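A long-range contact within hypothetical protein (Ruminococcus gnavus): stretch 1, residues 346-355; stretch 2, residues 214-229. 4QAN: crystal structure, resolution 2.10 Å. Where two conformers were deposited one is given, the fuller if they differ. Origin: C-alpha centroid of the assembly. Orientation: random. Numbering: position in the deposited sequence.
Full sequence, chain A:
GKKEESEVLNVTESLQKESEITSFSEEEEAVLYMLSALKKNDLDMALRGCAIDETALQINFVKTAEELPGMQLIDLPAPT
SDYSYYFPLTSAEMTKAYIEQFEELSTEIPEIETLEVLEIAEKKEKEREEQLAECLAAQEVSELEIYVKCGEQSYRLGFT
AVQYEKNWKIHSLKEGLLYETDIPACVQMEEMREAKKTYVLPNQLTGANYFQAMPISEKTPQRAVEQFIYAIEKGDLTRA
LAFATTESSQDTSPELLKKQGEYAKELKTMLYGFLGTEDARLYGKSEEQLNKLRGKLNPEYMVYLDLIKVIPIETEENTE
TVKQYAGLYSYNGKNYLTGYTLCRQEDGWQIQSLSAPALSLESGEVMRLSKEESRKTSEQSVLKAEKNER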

# COMPACT_ATOMS: atom_id res chain seq x y z
N GLU A 346 11.43 23.33 -7.55
CA GLU A 346 12.07 24.60 -7.22
C GLU A 346 13.39 24.42 -6.48
O GLU A 346 14.40 25.01 -6.87
CB GLU A 346 11.14 25.49 -6.38
CG GLU A 346 10.49 26.62 -7.17
CD GLU A 346 10.16 27.81 -6.30
OE1 GLU A 346 11.06 28.29 -5.56
OE2 GLU A 346 9.00 28.29 -6.35
N ASP A 347 13.37 23.62 -5.43
CA ASP A 347 14.56 23.38 -4.59
C ASP A 347 15.59 22.56 -5.36
O ASP A 347 16.79 22.84 -5.31
CB ASP A 347 14.21 22.62 -3.30
CG ASP A 347 12.83 22.97 -2.77
OD1 ASP A 347 12.71 23.99 -2.06
OD2 ASP A 347 11.88 22.21 -3.06
N GLY A 348 15.12 21.54 -6.07
CA GLY A 348 16.00 20.61 -6.75
C GLY A 348 15.23 19.45 -7.34
O GLY A 348 14.04 19.56 -7.63
N TRP A 349 15.92 18.32 -7.49
CA TRP A 349 15.42 17.18 -8.24
C TRP A 349 14.79 16.10 -7.39
O TRP A 349 15.24 15.81 -6.28
CB TRP A 349 16.54 16.56 -9.06
CG TRP A 349 17.06 17.49 -10.03
CD1 TRP A 349 17.94 18.49 -9.80
CD2 TRP A 349 16.71 17.57 -11.41
NE1 TRP A 349 18.18 19.18 -10.95
CE2 TRP A 349 17.44 18.64 -11.96
CE3 TRP A 349 15.85 16.83 -12.24
CZ2 TRP A 349 17.34 19.00 -13.30
CZ3 TRP A 349 15.76 17.17 -13.57
CH2 TRP A 349 16.50 18.25 -14.10
N GLN A 350 13.74 15.49 -7.96
CA GLN A 350 13.02 14.34 -7.38
C GLN A 350 12.88 13.23 -8.39
O GLN A 350 13.10 13.42 -9.60
CB GLN A 350 11.63 14.77 -6.96
CG GLN A 350 11.62 15.72 -5.77
CD GLN A 350 10.22 15.94 -5.23
OE1 GLN A 350 9.43 16.70 -5.81
NE2 GLN A 350 9.90 15.28 -4.12
N ILE A 351 12.49 12.06 -7.89
CA ILE A 351 12.23 10.92 -8.75
C ILE A 351 10.79 11.03 -9.24
O ILE A 351 9.88 11.13 -8.44
CB ILE A 351 12.47 9.59 -8.04
CG1 ILE A 351 13.95 9.44 -7.68
CG2 ILE A 351 12.02 8.42 -8.92
CD1 ILE A 351 14.24 8.28 -6.72
N GLN A 352 10.59 11.04 -10.56
CA GLN A 352 9.22 10.97 -11.11
C GLN A 352 8.75 9.52 -11.24
O GLN A 352 7.65 9.19 -10.81
CB GLN A 352 9.13 11.68 -12.45
CG GLN A 352 7.76 11.62 -13.10
CD GLN A 352 7.67 12.52 -14.31
OE1 GLN A 352 7.57 12.05 -15.43
NE2 GLN A 352 7.72 13.83 -14.09
N SER A 353 9.62 8.65 -11.75
CA SER A 353 9.32 7.22 -11.80
C SER A 353 10.58 6.36 -11.84
O SER A 353 11.67 6.84 -12.14
CB SER A 353 8.43 6.88 -13.02
OG SER A 353 9.19 6.93 -14.21
N LEU A 354 10.40 5.09 -11.53
CA LEU A 354 11.46 4.11 -11.59
C LEU A 354 11.48 3.45 -12.97
O LEU A 354 11.65 2.24 -13.10
CB LEU A 354 11.28 3.09 -10.45
CG LEU A 354 11.31 3.70 -9.04
CD1 LEU A 354 11.06 2.68 -7.93
CD2 LEU A 354 12.62 4.45 -8.79
N SER A 355 11.32 4.27 -14.01
CA SER A 355 11.36 3.80 -15.39
C SER A 355 12.25 4.70 -16.22
O SER A 355 12.54 5.84 -15.85
CB SER A 355 9.96 3.82 -16.00
OG SER A 355 9.51 5.15 -16.16
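Stretch 2 (214-229) MPISEKTPQRAVEQFI

How does stretch 2 first meet the strand? It begins as an extended segment, with Met 214, present as selenomethionine, still clear of stretch 1. Pro 215 CB lies 3.7 Å from Gln 350 NE2, which donates to Ile 216 O at 3.1 Å, while the Ile 216 side chain starts off away from the strand. Ser 217 points toward it, and its CB packs 3.3 Å from Trp 349 O.

What fixes the register between the two backbones? Glu 218 and Trp 349 form a single antiparallel bridge bonded in both directions: Trp 349 N donates to Glu 218 O at 2.7 Å, and Glu 218 N to Trp 349 O at 3.2 Å. The chains come so close here that Gly 348 CA lies 3.5 Å from Glu 218 O; a CB on this glycine would clash with that oxygen. Lys 219 leaves its CB pointing away, yet its long side chain returns so that NZ donates to Asp 347 O at 2.7 Å.

How does the chain turn into a helix? Thr 220 caps it, OG1 accepting from Arg 223 N at 3.0 Å, and the helix runs from Pro 221 through Ile 229 and beyond. Pro 221 lies over a face of the Trp 349 indole, its CD 3.6 Å from the centroid of the five-membered ring, a CH-pi contact almost along the ring normal.

How does the helix cross the strand? Its axis makes an angle of 65° with strand 349-353 and approaches to 7.3 Å. Ala 224 and Phe 228, one turn apart, both point toward stretch 1. Ala 224 CB sits 3.7 Å from Trp 349 O; the Phe 228 ring receives Ile 351 CD1 over one face, 3.6 Å from its centroid, and Phe 228 CZ meets Leu 354 CD2 at 3.8 Å.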

# COMPACT_ATOMS: atom_id res chain seq x y z
N MSE A 214 6.31 13.81 2.89
CA MSE A 214 6.48 15.14 2.33
C MSE A 214 7.46 15.07 1.20
O MSE A 214 8.23 14.14 1.10
CB MSE A 214 6.98 16.10 3.40
CG MSE A 214 8.47 15.93 3.69
SE MSE A 214 8.99 17.22 5.06
CE MSE A 214 10.93 16.91 4.88
N PRO A 215 7.44 16.07 0.30
CA PRO A 215 8.47 16.09 -0.73
C PRO A 215 9.87 16.30 -0.14
O PRO A 215 10.03 17.13 0.75
CB PRO A 215 8.09 17.29 -1.60
CG PRO A 215 6.62 17.40 -1.42
CD PRO A 215 6.42 17.11 0.04
N ILE A 216 10.86 15.53 -0.59
CA ILE A 216 12.27 15.87 -0.37
C ILE A 216 13.00 15.76 -1.70
O ILE A 216 12.61 14.97 -2.57
CB ILE A 216 12.98 15.00 0.69
CG1 ILE A 216 13.01 13.54 0.27
CG2 ILE A 216 12.32 15.16 2.05
CD1 ILE A 216 13.73 12.65 1.27
N SER A 217 14.07 16.53 -1.84
CA SER A 217 14.80 16.61 -3.09
C SER A 217 16.30 16.75 -2.82
O SER A 217 16.71 16.92 -1.70
CB SER A 217 14.30 17.83 -3.87
OG SER A 217 14.58 19.04 -3.19
N GLU A 218 17.10 16.66 -3.87
CA GLU A 218 18.54 16.92 -3.81
C GLU A 218 18.90 17.86 -4.95
O GLU A 218 18.12 18.01 -5.90
CB GLU A 218 19.32 15.62 -3.93
CG GLU A 218 19.06 14.60 -2.82
CD GLU A 218 19.48 15.07 -1.42
OE1 GLU A 218 20.15 16.11 -1.29
OE2 GLU A 218 19.13 14.39 -0.44
N LYS A 219 20.09 18.45 -4.91
CA LYS A 219 20.42 19.52 -5.83
C LYS A 219 20.80 19.07 -7.22
O LYS A 219 20.79 19.88 -8.14
CB LYS A 219 21.52 20.41 -5.26
CG LYS A 219 21.03 21.26 -4.11
CD LYS A 219 20.39 22.53 -4.61
CE LYS A 219 19.63 23.23 -3.51
NZ LYS A 219 18.79 24.28 -4.12
N THR A 220 21.12 17.80 -7.39
CA THR A 220 21.37 17.28 -8.73
C THR A 220 20.53 16.04 -8.90
O THR A 220 20.15 15.42 -7.91
CB THR A 220 22.85 16.90 -8.95
OG1 THR A 220 23.14 15.71 -8.23
CG2 THR A 220 23.78 18.03 -8.50
N PRO A 221 20.23 15.67 -10.16
CA PRO A 221 19.44 14.46 -10.37
C PRO A 221 20.17 13.20 -9.87
O PRO A 221 19.57 12.37 -9.19
CB PRO A 221 19.19 14.44 -11.89
CG PRO A 221 20.19 15.37 -12.48
CD PRO A 221 20.53 16.37 -11.42
N GLN A 222 21.46 13.08 -10.16
CA GLN A 222 22.28 11.97 -9.64
C GLN A 222 22.18 11.82 -8.11
O GLN A 222 22.06 10.70 -7.60
CB GLN A 222 23.75 12.14 -10.04
CG GLN A 222 24.04 12.04 -11.54
CD GLN A 222 24.15 13.39 -12.22
OE1 GLN A 222 23.56 14.40 -11.78
NE2 GLN A 222 24.92 13.44 -13.31
N ARG A 223 22.25 12.93 -7.38
CA ARG A 223 22.24 12.88 -5.93
C ARG A 223 20.88 12.44 -5.39
O ARG A 223 20.79 11.78 -4.34
CB ARG A 223 22.67 14.23 -5.34
CG ARG A 223 22.90 14.18 -3.84
CD ARG A 223 23.36 15.52 -3.31
NE ARG A 223 24.54 16.01 -4.00
CZ ARG A 223 25.01 17.25 -3.91
NH1 ARG A 223 24.40 18.14 -3.15
NH2 ARG A 223 26.10 17.58 -4.57
N ALA A 224 19.83 12.75 -6.12
CA ALA A 224 18.49 12.25 -5.76
C ALA A 224 18.47 10.73 -5.79
O ALA A 224 17.98 10.09 -4.85
CB ALA A 224 17.44 12.82 -6.70
N VAL A 225 19.03 10.16 -6.86
CA VAL A 225 19.10 8.72 -7.05
C VAL A 225 20.01 8.10 -6.00
O VAL A 225 19.67 7.06 -5.41
CB VAL A 225 19.60 8.38 -8.48
CG1 VAL A 225 19.81 6.89 -8.64
CG2 VAL A 225 18.62 8.89 -9.52
N GLU A 226 21.15 8.75 -5.74
CA GLU A 226 22.10 8.28 -4.72
C GLU A 226 21.47 8.19 -3.33
O GLU A 226 21.64 7.19 -2.63
CB GLU A 226 23.35 9.16 -4.70
CG GLU A 226 24.29 8.92 -5.89
CD GLU A 226 25.12 10.14 -6.31
OE1 GLU A 226 25.15 11.15 -5.57
OE2 GLU A 226 25.75 10.10 -7.40
N GLN A 227 20.73 9.22 -2.92
CA GLN A 227 20.18 9.23 -1.58
C GLN A 227 18.99 8.34 -1.44
O GLN A 227 18.73 7.86 -0.35
CB GLN A 227 19.83 10.64 -1.10
CG GLN A 227 21.03 11.45 -0.61
CD GLN A 227 21.74 10.78 0.56
OE1 GLN A 227 22.87 10.34 0.41
NE2 GLN A 227 21.07 10.69 1.72
N PHE A 228 18.23 8.19 -2.53
CA PHE A 228 17.15 7.20 -2.63
C PHE A 228 17.68 5.78 -2.36
O PHE A 228 17.17 5.07 -1.50
CB PHE A 228 16.53 7.31 -4.02
CG PHE A 228 15.55 6.21 -4.38
CD1 PHE A 228 14.28 6.19 -3.83
CD2 PHE A 228 15.88 5.25 -5.33
CE1 PHE A 228 13.37 5.21 -4.19
CE2 PHE A 228 14.96 4.28 -5.69
CZ PHE A 228 13.71 4.26 -5.11
N ILE A 229 18.75 5.40 -3.05
CA ILE A 229 19.40 4.11 -2.80
C ILE A 229 20.01 4.00 -1.40
O ILE A 229 19.98 2.93 -0.80
CB ILE A 229 20.44 3.79 -3.91
CG1 ILE A 229 19.72 3.65 -5.27
CG2 ILE A 229 21.27 2.56 -3.58
CD1 ILE A 229 18.61 2.61 -5.32